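Local coordinates for DNA replication regulator protein HobA (Helicobacter pylori, PDB 2UVP) that is required for the initiation of DNA replication and increases the binding of DnaA to the oriC region, at residues 34-42 against 148-156; 54-65 against 86-94. All coordinates share one frame; numbering follows the deposited sequence.

The two contacts illustrate how a parallel five-stranded sheet is edged and covered. Contact 2 pairs strand 88-90, outermost within the chain, with strand 55-60; contact 1 lies by strand 152-153 at the other border, where the turn into helix 39-51 meets it. Their centres are about 19 Å apart and their nearest atoms about 5 Å, without touching. Helix 39-51 is followed in the chain by strand 55-60, and contact 2 is nested inside the loop closed by contact 1. E149, in segment 148-156 beside contact 1, binds calcium in a structure of this protein, though the ions' physiological relevance is unknown; contact 2 lies away from the calcium sites, with an acetate ion, probably from the crystallisation liquor, about 3 Å from the side chain of I89.

Contact 1. Residues 34-42 against 148-156; sequences LERSSYAKL and KEDCLLLKE
K41 and D150 cross at about a right angle to form a salt bridge, K41 NZ reaching D150 OD1 at 2.9 Å from above the carboxylate plane, 42° out of it. The lysine chain is extended until chi3 (67°), where a bend brings the ammonium to the carboxylate. S38 OG adds a weak bond to the same OD1. Beside this pair L42 also crosses D150, and its CD2 methyl presses on the backbone, 3.4 Å from L152 N.

S37 forms the centre. Its OG receives L153 N in a weak but nearly straight bond of 3.3 Å and donates to E35 OE2 at 2.8 Å. S37 N grips that oxygen from the opposite face, so two bonds fix the E35 carboxylate, while water 1 joins E35 OE1 to L153 O. Water 2 similarly bridges S38 N, 2.7 Å away, and C151 O. L152 CD1 lies 3.8 Å from Y39 CB; the tyrosine's first torsion (67°) carries its ring away from the strand.

The contact thus seats the start of helix 39-51 on strand 152-153, which pairs with strand 139-143. L42 packs on F140 of that strand, and Y39 reaches L171 of helix 161-180.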
loop_
_atom_site.group_PDB
_atom_site.type_symbol
_atom_site.label_atom_id
_atom_site.label_comp_id
_atom_site.label_asym_id
_atom_site.label_seq_id
_atom_site.Cartn_x
_atom_site.Cartn_y
_atom_site.Cartn_z
ATOM N N LEU A 34 0.440 -19.211 32.703
ATOM C CA LEU A 34 1.817 -19.386 33.188
ATOM C C LEU A 34 2.752 -18.251 32.740
ATOM O O LEU A 34 3.949 -18.243 33.062
ATOM C CB LEU A 34 2.355 -20.742 32.708
ATOM C CG LEU A 34 1.622 -22.014 33.159
ATOM C CD1 LEU A 34 2.144 -23.224 32.373
ATOM C CD2 LEU A 34 1.799 -22.239 34.670
ATOM N N GLU A 35 2.216 -17.292 31.988
ATOM C CA GLU A 35 3.050 -16.236 31.446
ATOM C C GLU A 35 3.404 -15.255 32.545
ATOM O O GLU A 35 2.523 -14.708 33.211
ATOM C CB GLU A 35 2.344 -15.516 30.300
ATOM C CG GLU A 35 3.138 -14.334 29.740
ATOM C CD GLU A 35 4.528 -14.735 29.256
ATOM O OE1 GLU A 35 4.664 -15.806 28.609
ATOM O OE2 GLU A 35 5.483 -13.967 29.513
ATOM N N ARG A 36 4.701 -15.023 32.717
ATOM C CA ARG A 36 5.166 -14.242 33.846
ATOM C C ARG A 36 5.609 -12.829 33.505
ATOM O O ARG A 36 5.814 -12.041 34.420
ATOM C CB ARG A 36 6.292 -14.972 34.600
ATOM C CG ARG A 36 5.955 -16.412 34.968
ATOM C CD ARG A 36 4.682 -16.523 35.800
ATOM N NE ARG A 36 4.398 -17.944 36.054
ATOM C CZ ARG A 36 3.214 -18.434 36.421
ATOM N NH1 ARG A 36 2.167 -17.634 36.595
ATOM N NH2 ARG A 36 3.088 -19.740 36.618
ATOM N N SER A 37 5.740 -12.487 32.217
ATOM C CA SER A 37 5.987 -11.075 31.868
ATOM C C SER A 37 4.757 -10.257 32.277
ATOM O O SER A 37 3.671 -10.810 32.483
ATOM C CB SER A 37 6.339 -10.876 30.391
ATOM O OG SER A 37 5.258 -11.223 29.533
ATOM N N SER A 38 4.930 -8.947 32.410
ATOM C CA SER A 38 3.934 -8.113 33.057
ATOM C C SER A 38 2.854 -7.644 32.094
ATOM O O SER A 38 2.567 -6.443 32.006
ATOM C CB SER A 38 4.613 -6.923 33.718
ATOM O OG SER A 38 5.349 -7.347 34.857
ATOM N N TYR A 39 2.236 -8.591 31.391
ATOM C CA TYR A 39 1.242 -8.240 30.377
ATOM C C TYR A 39 0.008 -7.535 30.943
ATOM O O TYR A 39 -0.553 -6.668 30.275
ATOM C CB TYR A 39 0.847 -9.467 29.532
ATOM C CG TYR A 39 0.096 -10.528 30.303
ATOM C CD1 TYR A 39 -1.284 -10.443 30.456
ATOM C CD2 TYR A 39 0.766 -11.614 30.879
ATOM C CE1 TYR A 39 -1.997 -11.392 31.167
ATOM C CE2 TYR A 39 0.064 -12.579 31.590
ATOM C CZ TYR A 39 -1.319 -12.452 31.729
ATOM O OH TYR A 39 -2.071 -13.371 32.417
ATOM N N ALA A 40 -0.427 -7.903 32.156
ATOM C CA ALA A 40 -1.583 -7.250 32.778
ATOM C C ALA A 40 -1.281 -5.773 33.029
ATOM O O ALA A 40 -2.071 -4.900 32.667
ATOM C CB ALA A 40 -1.994 -7.951 34.099
ATOM N N LYS A 41 -0.125 -5.494 33.631
ATOM C CA LYS A 41 0.261 -4.106 33.907
ATOM C C LYS A 41 0.423 -3.294 32.615
ATOM O O LYS A 41 -0.040 -2.146 32.523
ATOM C CB LYS A 41 1.550 -4.035 34.732
ATOM C CG LYS A 41 1.965 -2.594 35.052
ATOM C CD LYS A 41 3.247 -2.499 35.865
ATOM C CE LYS A 41 4.464 -2.967 35.078
ATOM N NZ LYS A 41 5.722 -2.778 35.871
ATOM N N LEU A 42 1.050 -3.905 31.618
ATOM C CA LEU A 42 1.273 -3.222 30.328
ATOM C C LEU A 42 -0.042 -2.933 29.624
ATOM O O LEU A 42 -0.235 -1.848 29.027
ATOM C CB LEU A 42 2.194 -4.061 29.448
ATOM C CG LEU A 42 3.715 -3.982 29.672
ATOM C CD1 LEU A 42 4.108 -3.582 31.070
ATOM C CD2 LEU A 42 4.373 -5.286 29.301
ATOM N N LYS A 148 14.288 -2.755 27.622
ATOM C CA LYS A 148 14.285 -1.489 28.326
ATOM C C LYS A 148 13.587 -1.715 29.665
ATOM O O LYS A 148 14.161 -2.324 30.570
ATOM C CB LYS A 148 13.527 -0.497 27.425
ATOM C CG LYS A 148 13.498 0.992 27.796
ATOM C CD LYS A 148 12.455 1.701 26.884
ATOM C CE LYS A 148 12.395 3.209 27.108
ATOM N NZ LYS A 148 11.491 3.608 28.220
ATOM N N GLU A 149 12.349 -1.233 29.782
ATOM C CA GLU A 149 11.488 -1.512 30.926
ATOM C C GLU A 149 10.778 -2.850 30.683
ATOM O O GLU A 149 11.093 -3.561 29.722
ATOM C CB GLU A 149 10.450 -0.392 31.103
ATOM C CG GLU A 149 10.984 1.041 30.938
ATOM C CD GLU A 149 11.948 1.474 32.043
ATOM O OE1 GLU A 149 12.006 0.811 33.106
ATOM O OE2 GLU A 149 12.656 2.490 31.844
ATOM N N ASP A 150 9.837 -3.200 31.558
ATOM C CA ASP A 150 9.022 -4.393 31.361
ATOM C C ASP A 150 8.442 -4.376 29.955
ATOM O O ASP A 150 7.934 -3.349 29.487
ATOM C CB ASP A 150 7.876 -4.456 32.373
ATOM C CG ASP A 150 8.350 -4.733 33.792
ATOM O OD1 ASP A 150 7.486 -4.788 34.700
ATOM O OD2 ASP A 150 9.574 -4.906 33.999
ATOM N N CYS A 151 8.548 -5.510 29.277
ATOM C CA CYS A 151 7.873 -5.686 28.001
ATOM C C CYS A 151 7.072 -6.974 28.069
ATOM O O CYS A 151 7.219 -7.761 29.010
ATOM C CB CYS A 151 8.881 -5.781 26.874
ATOM S SG CYS A 151 9.791 -7.316 26.894
ATOM N N LEU A 152 6.211 -7.175 27.082
ATOM C CA LEU A 152 5.515 -8.442 26.941
ATOM C C LEU A 152 6.454 -9.324 26.139
ATOM O O LEU A 152 6.855 -8.985 25.020
ATOM C CB LEU A 152 4.167 -8.203 26.247
ATOM C CG LEU A 152 3.119 -9.240 25.825
ATOM C CD1 LEU A 152 3.088 -10.546 26.597
ATOM C CD2 LEU A 152 1.751 -8.529 25.876
ATOM N N LEU A 153 6.838 -10.453 26.728
ATOM C CA LEU A 153 7.843 -11.319 26.136
ATOM C C LEU A 153 7.219 -12.446 25.330
ATOM O O LEU A 153 6.297 -13.115 25.818
ATOM C CB LEU A 153 8.716 -11.913 27.234
ATOM C CG LEU A 153 9.898 -11.049 27.654
ATOM C CD1 LEU A 153 10.553 -11.669 28.914
ATOM C CD2 LEU A 153 10.882 -10.909 26.502
ATOM N N LEU A 154 7.717 -12.624 24.103
ATOM C CA LEU A 154 7.271 -13.688 23.190
ATOM C C LEU A 154 8.476 -14.552 22.837
ATOM O O LEU A 154 9.607 -14.092 22.915
ATOM C CB LEU A 154 6.714 -13.100 21.883
ATOM C CG LEU A 154 5.663 -11.976 21.865
ATOM C CD1 LEU A 154 5.673 -11.287 20.488
ATOM C CD2 LEU A 154 4.276 -12.473 22.176
ATOM N N LYS A 155 8.229 -15.787 22.424
ATOM C CA LYS A 155 9.297 -16.677 21.965
ATOM C C LYS A 155 9.349 -16.698 20.431
ATOM O O LYS A 155 8.391 -17.090 19.766
ATOM C CB LYS A 155 9.104 -18.076 22.573
ATOM C CG LYS A 155 9.231 -18.059 24.096
ATOM C CD LYS A 155 8.801 -19.353 24.780
ATOM C CE LYS A 155 7.295 -19.362 25.034
ATOM N NZ LYS A 155 6.936 -20.113 26.268
ATOM N N GLU A 156 10.471 -16.259 19.871
ATOM C CA GLU A 156 10.596 -16.084 18.421
ATOM C C GLU A 156 10.291 -17.314 17.558
ATOM O O GLU A 156 9.661 -17.189 16.495
ATOM C CB GLU A 156 11.981 -15.505 18.046
ATOM C CG GLU A 156 12.113 -15.157 16.559
ATOM C CD GLU A 156 13.436 -14.484 16.193
ATOM O OE1 GLU A 156 13.614 -14.132 15.001
ATOM O OE2 GLU A 156 14.294 -14.328 17.084
HETATM O O HOH W 1 6.484 -15.680 26.588
HETATM O O HOH W 2 7.346 -7.917 31.798
#

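Contact 2. Residues 54-65 against 86-94; sequences GSLLVSADSSRH and LSVIDFNAS
The F91 ring meets S59 at its edge, with S59 CB near the ring plane and 3.9 Å from F91 CD2. The rings of F118 and Y97 meet it with inclined planes. F91 CB sits 3.2 Å from V58 O, and with chi1 at -174° (CG anti to the backbone N) the ring turns off from there, its edge still brushing S59. The H65 ring carries S62 O over one face, offset toward the rim, and A60 O in plane at its edge; N92 approaches it with the amide plane 76° from the imidazole. Beyond, the R64 guanidinium has S63 CB over the centre of one face and grips D61 side-on, NE to OD1 and NH2 to OD2.

Leading up to these groups, the strands run parallel, joined by four backbone bonds: L56 N to S87 O, I89 N to L56 O, V58 N to I89 O and F91 N to V58 O, each 2.8 Å. L57 and I89 lie side by side, their CD1 methyls 3.7 Å apart. From the other face of the sheet V58 CG2 meets V88 CG1, also at 3.7 Å. S87 OG is buried against S55 CB without a polar partner.

Strand 55-60, helix 65-75 and strand 88-90 make a beta-alpha-beta crossover: V58 packs on L68 and V88 on L72 of the helix, while strand 116-121 pairs along the other side of strand 55-60, where S59 OG bonds H120.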
loop_
_atom_site.group_PDB
_atom_site.type_symbol
_atom_site.label_atom_id
_atom_site.label_comp_id
_atom_site.label_asym_id
_atom_site.label_seq_id
_atom_site.Cartn_x
_atom_site.Cartn_y
_atom_site.Cartn_z
ATOM N N GLY A 54 -4.530 9.531 24.365
ATOM C CA GLY A 54 -3.271 9.153 23.714
ATOM C C GLY A 54 -3.450 8.459 22.366
ATOM O O GLY A 54 -4.470 7.830 22.108
ATOM N N SER A 55 -2.444 8.582 21.511
ATOM C CA SER A 55 -2.408 7.889 20.225
ATOM C C SER A 55 -1.516 6.644 20.310
ATOM O O SER A 55 -0.575 6.580 21.116
ATOM C CB SER A 55 -1.914 8.845 19.108
ATOM O OG SER A 55 -0.638 9.363 19.422
ATOM N N LEU A 56 -1.822 5.630 19.501
ATOM C CA LEU A 56 -0.979 4.437 19.427
ATOM C C LEU A 56 -0.315 4.387 18.065
ATOM O O LEU A 56 -0.998 4.378 17.027
ATOM C CB LEU A 56 -1.798 3.154 19.650
ATOM C CG LEU A 56 -2.422 2.986 21.032
ATOM C CD1 LEU A 56 -3.392 1.824 20.984
ATOM C CD2 LEU A 56 -1.325 2.745 22.062
ATOM N N LEU A 57 1.013 4.396 18.065
ATOM C CA LEU A 57 1.761 4.356 16.812
ATOM C C LEU A 57 2.267 2.933 16.710
ATOM O O LEU A 57 3.176 2.531 17.449
ATOM C CB LEU A 57 2.926 5.359 16.827
ATOM C CG LEU A 57 2.585 6.814 16.429
ATOM C CD1 LEU A 57 1.506 7.424 17.275
ATOM C CD2 LEU A 57 3.895 7.637 16.484
ATOM N N VAL A 58 1.683 2.175 15.791
ATOM C CA VAL A 58 1.874 0.728 15.773
ATOM C C VAL A 58 2.887 0.336 14.708
ATOM O O VAL A 58 2.796 0.749 13.540
ATOM C CB VAL A 58 0.519 -0.031 15.525
ATOM C CG1 VAL A 58 0.704 -1.529 15.784
ATOM C CG2 VAL A 58 -0.589 0.486 16.453
ATOM N N SER A 59 3.859 -0.484 15.104
ATOM C CA SER A 59 4.853 -0.992 14.173
ATOM C C SER A 59 5.053 -2.495 14.407
ATOM O O SER A 59 4.703 -3.017 15.483
ATOM C CB SER A 59 6.196 -0.256 14.343
ATOM O OG SER A 59 6.687 -0.364 15.666
ATOM N N ALA A 60 5.633 -3.166 13.415
ATOM C CA ALA A 60 5.917 -4.625 13.511
ATOM C C ALA A 60 7.074 -4.967 12.617
ATOM O O ALA A 60 7.314 -4.288 11.602
ATOM C CB ALA A 60 4.702 -5.439 13.106
ATOM N N ASP A 61 7.761 -6.059 12.945
ATOM C CA ASP A 61 8.830 -6.556 12.087
ATOM C C ASP A 61 8.297 -7.072 10.738
ATOM O O ASP A 61 7.079 -7.182 10.540
ATOM C CB ASP A 61 9.716 -7.578 12.852
ATOM C CG ASP A 61 9.024 -8.916 13.118
ATOM O OD1 ASP A 61 8.037 -9.273 12.440
ATOM O OD2 ASP A 61 9.510 -9.649 14.007
ATOM N N SER A 62 9.206 -7.345 9.801
ATOM C CA SER A 62 8.802 -7.734 8.453
ATOM C C SER A 62 7.822 -8.927 8.468
ATOM O O SER A 62 6.770 -8.883 7.811
ATOM C CB SER A 62 10.037 -7.997 7.553
ATOM O OG SER A 62 11.044 -8.738 8.241
ATOM N N SER A 63 8.117 -9.950 9.263
ATOM C CA SER A 63 7.290 -11.158 9.249
ATOM C C SER A 63 5.899 -10.910 9.839
ATOM O O SER A 63 4.979 -11.720 9.633
ATOM C CB SER A 63 8.012 -12.293 9.974
ATOM O OG SER A 63 9.117 -12.696 9.159
ATOM N N ARG A 64 5.756 -9.802 10.572
ATOM C CA ARG A 64 4.492 -9.532 11.282
ATOM C C ARG A 64 3.665 -8.399 10.689
ATOM O O ARG A 64 2.729 -7.892 11.346
ATOM C CB ARG A 64 4.751 -9.300 12.774
ATOM C CG ARG A 64 4.471 -10.538 13.662
ATOM C CD ARG A 64 5.181 -11.779 13.146
ATOM N NE ARG A 64 6.626 -11.650 13.313
ATOM C CZ ARG A 64 7.470 -12.674 13.447
ATOM N NH1 ARG A 64 7.020 -13.930 13.433
ATOM N NH2 ARG A 64 8.764 -12.435 13.601
ATOM N N HIS A 65 3.960 -8.015 9.444
ATOM C CA HIS A 65 3.122 -7.003 8.785
ATOM C C HIS A 65 1.658 -7.428 8.789
ATOM O O HIS A 65 0.779 -6.581 8.960
ATOM C CB HIS A 65 3.573 -6.714 7.352
ATOM C CG HIS A 65 4.876 -5.997 7.259
ATOM N ND1 HIS A 65 5.406 -5.582 6.051
ATOM C CD2 HIS A 65 5.740 -5.573 8.214
ATOM C CE1 HIS A 65 6.556 -4.966 6.267
ATOM N NE2 HIS A 65 6.777 -4.935 7.569
ATOM N N LEU A 86 -10.772 5.036 17.385
ATOM C CA LEU A 86 -9.582 5.042 18.254
ATOM C C LEU A 86 -8.381 5.644 17.564
ATOM O O LEU A 86 -8.247 5.540 16.354
ATOM C CB LEU A 86 -9.257 3.646 18.776
ATOM C CG LEU A 86 -10.339 2.995 19.623
ATOM C CD1 LEU A 86 -9.998 1.516 19.685
ATOM C CD2 LEU A 86 -10.348 3.621 21.025
ATOM N N SER A 87 -7.532 6.318 18.346
ATOM C CA SER A 87 -6.396 7.018 17.784
ATOM C C SER A 87 -5.226 6.038 17.538
ATOM O O SER A 87 -4.352 5.865 18.387
ATOM C CB SER A 87 -5.980 8.161 18.710
ATOM O OG SER A 87 -4.881 8.853 18.155
ATOM N N VAL A 88 -5.230 5.403 16.360
ATOM C CA VAL A 88 -4.294 4.334 16.025
ATOM C C VAL A 88 -3.676 4.677 14.677
ATOM O O VAL A 88 -4.383 5.046 13.725
ATOM C CB VAL A 88 -5.010 2.956 15.929
ATOM C CG1 VAL A 88 -3.990 1.801 15.679
ATOM C CG2 VAL A 88 -5.856 2.668 17.173
ATOM N N ILE A 89 -2.356 4.577 14.606
ATOM C CA ILE A 89 -1.606 4.970 13.427
ATOM C C ILE A 89 -0.681 3.834 13.008
ATOM O O ILE A 89 -0.064 3.185 13.863
ATOM C CB ILE A 89 -0.760 6.228 13.728
ATOM C CG1 ILE A 89 -1.667 7.459 13.953
ATOM C CG2 ILE A 89 0.289 6.489 12.650
ATOM C CD1 ILE A 89 -1.618 7.925 15.331
ATOM N N ASP A 90 -0.605 3.592 11.693
ATOM C CA ASP A 90 0.351 2.659 11.118
ATOM C C ASP A 90 1.719 3.352 11.058
ATOM O O ASP A 90 1.995 4.158 10.164
ATOM C CB ASP A 90 -0.114 2.205 9.727
ATOM C CG ASP A 90 0.859 1.235 9.057
ATOM O OD1 ASP A 90 2.030 1.125 9.488
ATOM O OD2 ASP A 90 0.427 0.602 8.060
ATOM N N PHE A 91 2.571 3.039 12.029
ATOM C CA PHE A 91 3.878 3.656 12.113
ATOM C C PHE A 91 4.834 3.134 11.038
ATOM O O PHE A 91 5.620 3.920 10.490
ATOM C CB PHE A 91 4.447 3.482 13.534
ATOM C CG PHE A 91 5.746 4.219 13.777
ATOM C CD1 PHE A 91 5.891 5.550 13.415
ATOM C CD2 PHE A 91 6.802 3.587 14.433
ATOM C CE1 PHE A 91 7.093 6.233 13.647
ATOM C CE2 PHE A 91 8.005 4.261 14.676
ATOM C CZ PHE A 91 8.145 5.591 14.282
ATOM N N ASN A 92 4.753 1.839 10.706
ATOM C CA ASN A 92 5.568 1.265 9.618
ATOM C C ASN A 92 5.424 2.102 8.368
ATOM O O ASN A 92 6.387 2.267 7.637
ATOM C CB ASN A 92 5.148 -0.167 9.228
ATOM C CG ASN A 92 5.811 -1.264 10.081
ATOM O OD1 ASN A 92 5.956 -2.415 9.636
ATOM N ND2 ASN A 92 6.162 -0.939 11.281
ATOM N N ALA A 93 4.206 2.593 8.119
ATOM C CA ALA A 93 3.876 3.212 6.841
ATOM C C ALA A 93 4.153 4.713 6.857
ATOM O O ALA A 93 4.053 5.383 5.834
ATOM C CB ALA A 93 2.429 2.968 6.492
ATOM N N SER A 94 4.488 5.252 8.012
ATOM C CA SER A 94 4.564 6.713 8.091
ATOM C C SER A 94 5.913 7.240 7.620
ATOM O O SER A 94 6.910 6.523 7.609
ATOM C CB SER A 94 4.244 7.193 9.492
ATOM O OG SER A 94 5.389 7.160 10.293
#